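PDB 4FQ5: maleate cis-trans isomerase from Pseudomonas putida, which probably catalyses the cis-trans isomerisation of the C2-C3 double bond of maleate, converting it to fumarate. Local coordinates for residues 190-202 and 223-236. The protein carries 1 engineered substitution. Sequence-based numbering, arbitrary orientation.
Sequences NLAVAAHDPMNLP and QMPSLNAITMVEAQ. With MAE (maleic acid), chain C.
The side-chain amide of Gln223 is packed on both faces: Ala194 CB sits over one, 3.7 Å from Gln223 CD, and the amide nitrogen of Asn190 lies off the other, the two amide planes 30° apart. At its NH2 end, Gln223 NE2 donates to Asn190 O (2.9 Å), which is tilted 17° from the amide plane. Asn190 and Gln223 line the maleate pocket of an alpha/beta fold, Asn190 starting helix 190-194, after strand 178-184, and Gln223 in the loop after parallel strand 215-217. With CG anti to the backbone N and a bend at chi2, NE2 comes above the carbonyl plane of Asn190; Ala194 N reaches that oxygen from its opposite face. Ser37 O and Ile39 N also bind the Gln223 amide. With an alanine in place of Gln223, Asn190 O would probably lose its side-chain donor, and a gap would open beneath Ala194 CB. Asn190 ND2, also bonded to Ser37 OG, donates to maleate O1 (3.2 Å, 163°), while Gln223 N donates to O2. Farther along, Leu201 CD1 lies 3.5 Å from Pro225 O. Where helices 201-206 and 230-237 meet, Val233 CG2 packs on Pro202; just before the first, Met199 crosses Met232 at about a right angle, Met199 CE 3.5 Å from Met232 SD.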
loop_
_atom_site.group_PDB
_atom_site.type_symbol
_atom_site.label_atom_id
_atom_site.label_comp_id
_atom_site.label_asym_id
_atom_site.label_seq_id
_atom_site.Cartn_x
_atom_site.Cartn_y
_atom_site.Cartn_z
ATOM N N ASN A 190 30.239 8.690 3.229
ATOM C CA ASN A 190 28.907 8.659 2.632
ATOM C C ASN A 190 27.895 7.859 3.451
ATOM O O ASN A 190 26.714 8.192 3.471
ATOM C CB ASN A 190 28.947 8.187 1.173
ATOM C CG ASN A 190 27.819 8.783 0.339
ATOM O OD1 ASN A 190 27.363 9.900 0.603
ATOM N ND2 ASN A 190 27.363 8.041 -0.675
ATOM N N LEU A 191 28.365 6.825 4.141
ATOM C CA LEU A 191 27.522 6.108 5.096
ATOM C C LEU A 191 27.174 6.960 6.324
ATOM O O LEU A 191 26.071 6.851 6.867
ATOM C CB LEU A 191 28.154 4.774 5.504
ATOM C CG LEU A 191 28.072 3.688 4.425
ATOM C CD1 LEU A 191 28.998 2.530 4.758
ATOM C CD2 LEU A 191 26.644 3.206 4.218
ATOM N N ALA A 192 28.095 7.824 6.749
ATOM C CA ALA A 192 27.783 8.781 7.814
ATOM C C ALA A 192 26.761 9.825 7.347
ATOM O O ALA A 192 25.919 10.262 8.134
ATOM C CB ALA A 192 29.042 9.441 8.346
ATOM N N VAL A 193 26.815 10.203 6.067
ATOM C CA VAL A 193 25.823 11.130 5.497
ATOM C C VAL A 193 24.413 10.528 5.600
ATOM O O VAL A 193 23.458 11.224 5.969
ATOM C CB VAL A 193 26.143 11.511 4.032
ATOM C CG1 VAL A 193 25.011 12.324 3.410
ATOM C CG2 VAL A 193 27.456 12.283 3.937
ATOM N N ALA A 194 24.294 9.237 5.290
ATOM C CA ALA A 194 23.022 8.516 5.419
ATOM C C ALA A 194 22.509 8.469 6.859
ATOM O O ALA A 194 21.304 8.375 7.087
ATOM C CB ALA A 194 23.144 7.108 4.857
ATOM N N ALA A 195 23.426 8.544 7.822
ATOM C CA ALA A 195 23.076 8.437 9.239
ATOM C C ALA A 195 22.617 9.764 9.849
ATOM O O ALA A 195 22.145 9.786 10.986
ATOM C CB ALA A 195 24.231 7.842 10.039
ATOM N N HIS A 196 22.752 10.858 9.097
ATOM C CA HIS A 196 22.331 12.180 9.567
ATOM C C HIS A 196 20.845 12.223 9.786
ATOM O O HIS A 196 20.059 11.913 8.882
ATOM C CB HIS A 196 22.752 13.280 8.597
ATOM C CG HIS A 196 22.299 14.660 9.011
ATOM N ND1 HIS A 196 22.952 15.391 9.937
ATOM C CD2 HIS A 196 21.219 15.428 8.598
ATOM C CE1 HIS A 196 22.317 16.565 10.109
ATOM N NE2 HIS A 196 21.257 16.586 9.287
ATOM N N ASP A 197 20.457 12.617 10.995
ATOM C CA ASP A 197 19.052 12.658 11.393
ATOM C C ASP A 197 18.310 13.748 10.625
ATOM O O ASP A 197 18.631 14.930 10.766
ATOM C CB ASP A 197 18.954 12.888 12.907
ATOM C CG ASP A 197 17.544 12.701 13.454
ATOM O OD1 ASP A 197 16.543 12.845 12.706
ATOM O OD2 ASP A 197 17.441 12.423 14.661
ATOM N N PRO A 198 17.313 13.361 9.801
ATOM C CA PRO A 198 16.560 14.371 9.048
ATOM C C PRO A 198 15.766 15.339 9.935
ATOM O O PRO A 198 15.383 16.418 9.476
ATOM C CB PRO A 198 15.619 13.539 8.165
ATOM C CG PRO A 198 15.529 12.209 8.836
ATOM C CD PRO A 198 16.851 11.992 9.508
ATOM N N MET A 199 15.546 14.969 11.196
ATOM C CA MET A 199 14.825 15.845 12.122
ATOM C C MET A 199 15.691 17.003 12.623
ATOM O O MET A 199 15.177 17.954 13.210
ATOM C CB MET A 199 14.211 15.058 13.289
ATOM C CG MET A 199 13.070 14.120 12.894
ATOM S SD MET A 199 11.815 14.826 11.799
ATOM C CE MET A 199 11.306 16.273 12.730
ATOM N N ASN A 200 16.998 16.927 12.370
ATOM C CA ASN A 200 17.897 18.054 12.580
ATOM C C ASN A 200 17.689 19.160 11.551
ATOM O O ASN A 200 18.022 20.310 11.808
ATOM C CB ASN A 200 19.365 17.610 12.532
ATOM C CG ASN A 200 19.762 16.737 13.706
ATOM O OD1 ASN A 200 19.139 16.767 14.763
ATOM N ND2 ASN A 200 20.816 15.956 13.524
ATOM N N LEU A 201 17.146 18.809 10.386
ATOM C CA LEU A 201 17.087 19.743 9.259
ATOM C C LEU A 201 16.209 20.982 9.474
ATOM O O LEU A 201 16.604 22.074 9.060
ATOM C CB LEU A 201 16.729 19.026 7.945
ATOM C CG LEU A 201 17.753 18.011 7.419
ATOM C CD1 LEU A 201 17.163 17.233 6.252
ATOM C CD2 LEU A 201 19.053 18.691 7.003
ATOM N N PRO A 202 15.021 20.827 10.109
ATOM C CA PRO A 202 14.216 22.020 10.373
ATOM C C PRO A 202 14.951 23.092 11.199
ATOM O O PRO A 202 14.800 24.277 10.921
ATOM C CB PRO A 202 13.013 21.463 11.138
ATOM C CG PRO A 202 12.866 20.075 10.611
ATOM C CD PRO A 202 14.286 19.595 10.461
ATOM N N GLN A 223 22.234 11.356 -0.875
ATOM C CA GLN A 223 22.457 10.457 0.264
ATOM C C GLN A 223 21.830 10.949 1.576
ATOM O O GLN A 223 21.431 10.139 2.410
ATOM C CB GLN A 223 23.951 10.176 0.475
ATOM C CG GLN A 223 24.279 9.205 1.605
ATOM C CD GLN A 223 23.955 7.754 1.286
ATOM O OE1 GLN A 223 22.869 7.429 0.785
ATOM N NE2 GLN A 223 24.893 6.865 1.605
ATOM N N MET A 224 21.765 12.262 1.768
ATOM C CA MET A 224 21.248 12.808 3.019
ATOM C C MET A 224 19.724 12.723 3.032
ATOM O O MET A 224 19.077 13.338 2.193
ATOM C CB MET A 224 21.694 14.257 3.199
ATOM C CG MET A 224 21.241 14.845 4.520
ATOM S SD MET A 224 21.987 16.434 4.895
ATOM C CE MET A 224 21.188 17.527 3.729
ATOM N N PRO A 225 19.151 11.953 3.978
ATOM C CA PRO A 225 17.690 11.826 4.055
ATOM C C PRO A 225 17.035 13.164 4.352
ATOM O O PRO A 225 17.522 13.921 5.197
ATOM C CB PRO A 225 17.469 10.857 5.229
ATOM C CG PRO A 225 18.777 10.189 5.453
ATOM C CD PRO A 225 19.832 11.165 5.022
ATOM N N SER A 226 15.947 13.467 3.658
ATOM C CA SER A 226 15.265 14.733 3.878
ATOM C C SER A 226 13.765 14.625 3.679
ATOM O O SER A 226 13.019 15.479 4.146
ATOM C CB SER A 226 15.830 15.819 2.961
ATOM O OG SER A 226 15.567 15.513 1.602
ATOM N N LEU A 227 13.327 13.574 2.988
ATOM C CA LEU A 227 11.916 13.438 2.627
ATOM C C LEU A 227 10.954 13.631 3.809
ATOM O O LEU A 227 9.962 14.342 3.689
ATOM C CB LEU A 227 11.655 12.103 1.920
ATOM C CG LEU A 227 10.223 11.824 1.446
ATOM C CD1 LEU A 227 9.716 12.946 0.557
ATOM C CD2 LEU A 227 10.158 10.485 0.722
ATOM N N ASN A 228 11.269 13.018 4.944
ATOM C CA ASN A 228 10.399 13.068 6.116
ATOM C C ASN A 228 10.361 14.418 6.853
ATOM O O ASN A 228 9.604 14.576 7.820
ATOM C CB ASN A 228 10.752 11.928 7.078
ATOM C CG ASN A 228 10.375 10.563 6.525
ATOM O OD1 ASN A 228 9.405 10.432 5.781
ATOM N ND2 ASN A 228 11.128 9.538 6.902
ATOM N N ALA A 229 11.159 15.382 6.393
ATOM C CA ALA A 229 11.177 16.723 6.978
ATOM C C ALA A 229 10.627 17.789 6.037
ATOM O O ALA A 229 10.437 18.937 6.441
ATOM C CB ALA A 229 12.587 17.094 7.440
ATOM N N ILE A 230 10.354 17.406 4.793
ATOM C CA ILE A 230 9.963 18.362 3.753
ATOM C C ILE A 230 8.688 19.152 4.073
ATOM O O ILE A 230 8.672 20.387 3.959
ATOM C CB ILE A 230 9.845 17.682 2.366
ATOM C CG1 ILE A 230 11.247 17.320 1.847
ATOM C CG2 ILE A 230 9.097 18.579 1.384
ATOM C CD1 ILE A 230 11.265 16.592 0.519
ATOM N N THR A 231 7.627 18.448 4.462
ATOM C CA THR A 231 6.336 19.103 4.704
ATOM C C THR A 231 6.389 19.993 5.943
ATOM O O THR A 231 5.825 21.083 5.938
ATOM C CB THR A 231 5.164 18.101 4.807
ATOM O OG1 THR A 231 5.437 17.145 5.842
ATOM C CG2 THR A 231 4.971 17.371 3.495
ATOM N N MET A 232 7.077 19.520 6.985
ATOM C CA MET A 232 7.327 20.296 8.204
ATOM C C MET A 232 8.012 21.623 7.885
ATOM O O MET A 232 7.564 22.679 8.327
ATOM C CB MET A 232 8.206 19.505 9.174
ATOM C CG MET A 232 7.467 18.497 10.031
ATOM S SD MET A 232 8.625 17.376 10.836
ATOM C CE MET A 232 7.558 16.533 12.009
ATOM N N VAL A 233 9.090 21.554 7.103
ATOM C CA VAL A 233 9.858 22.747 6.727
ATOM C C VAL A 233 9.056 23.725 5.866
ATOM O O VAL A 233 9.178 24.938 6.036
ATOM C CB VAL A 233 11.209 22.386 6.064
ATOM C CG1 VAL A 233 11.921 23.636 5.559
ATOM C CG2 VAL A 233 12.094 21.652 7.060
ATOM N N GLU A 234 8.229 23.204 4.961
ATOM C CA GLU A 234 7.307 24.047 4.208
ATOM C C GLU A 234 6.324 24.774 5.127
ATOM O O GLU A 234 6.036 25.959 4.920
ATOM C CB GLU A 234 6.543 23.240 3.157
ATOM C CG GLU A 234 7.406 22.851 1.972
ATOM C CD GLU A 234 6.624 22.421 0.753
ATOM O OE1 GLU A 234 7.180 22.562 -0.356
ATOM O OE2 GLU A 234 5.472 21.949 0.894
ATOM N N ALA A 235 5.815 24.062 6.134
ATOM C CA ALA A 235 4.880 24.645 7.099
ATOM C C ALA A 235 5.562 25.736 7.925
ATOM O O ALA A 235 4.992 26.805 8.138
ATOM C CB ALA A 235 4.304 23.569 8.010
ATOM N N GLN A 236 6.788 25.460 8.365
ATOM C CA GLN A 236 7.546 26.382 9.210
ATOM C C GLN A 236 8.014 27.637 8.479
ATOM O O GLN A 236 8.010 28.729 9.058
ATOM C CB GLN A 236 8.754 25.673 9.821
ATOM C CG GLN A 236 8.402 24.703 10.933
ATOM C CD GLN A 236 9.470 23.647 11.149
ATOM O OE1 GLN A 236 9.252 22.674 11.867
ATOM N NE2 GLN A 236 10.630 23.830 10.526
HETATM C C1 MAE C . 25.368 10.902 -2.777
HETATM O O1 MAE C . 25.310 9.719 -2.405
HETATM O O2 MAE C . 24.804 11.837 -2.189
HETATM C C2 MAE C . 26.179 11.204 -3.966
HETATM C C3 MAE C . 26.108 12.326 -4.659
HETATM C C4 MAE C . 25.187 13.448 -4.369
HETATM O O3 MAE C . 25.670 14.510 -3.989
HETATM O O4 MAE C . 23.967 13.344 -4.542
HETATM O O HOH W 1 12.677 25.220 9.452
#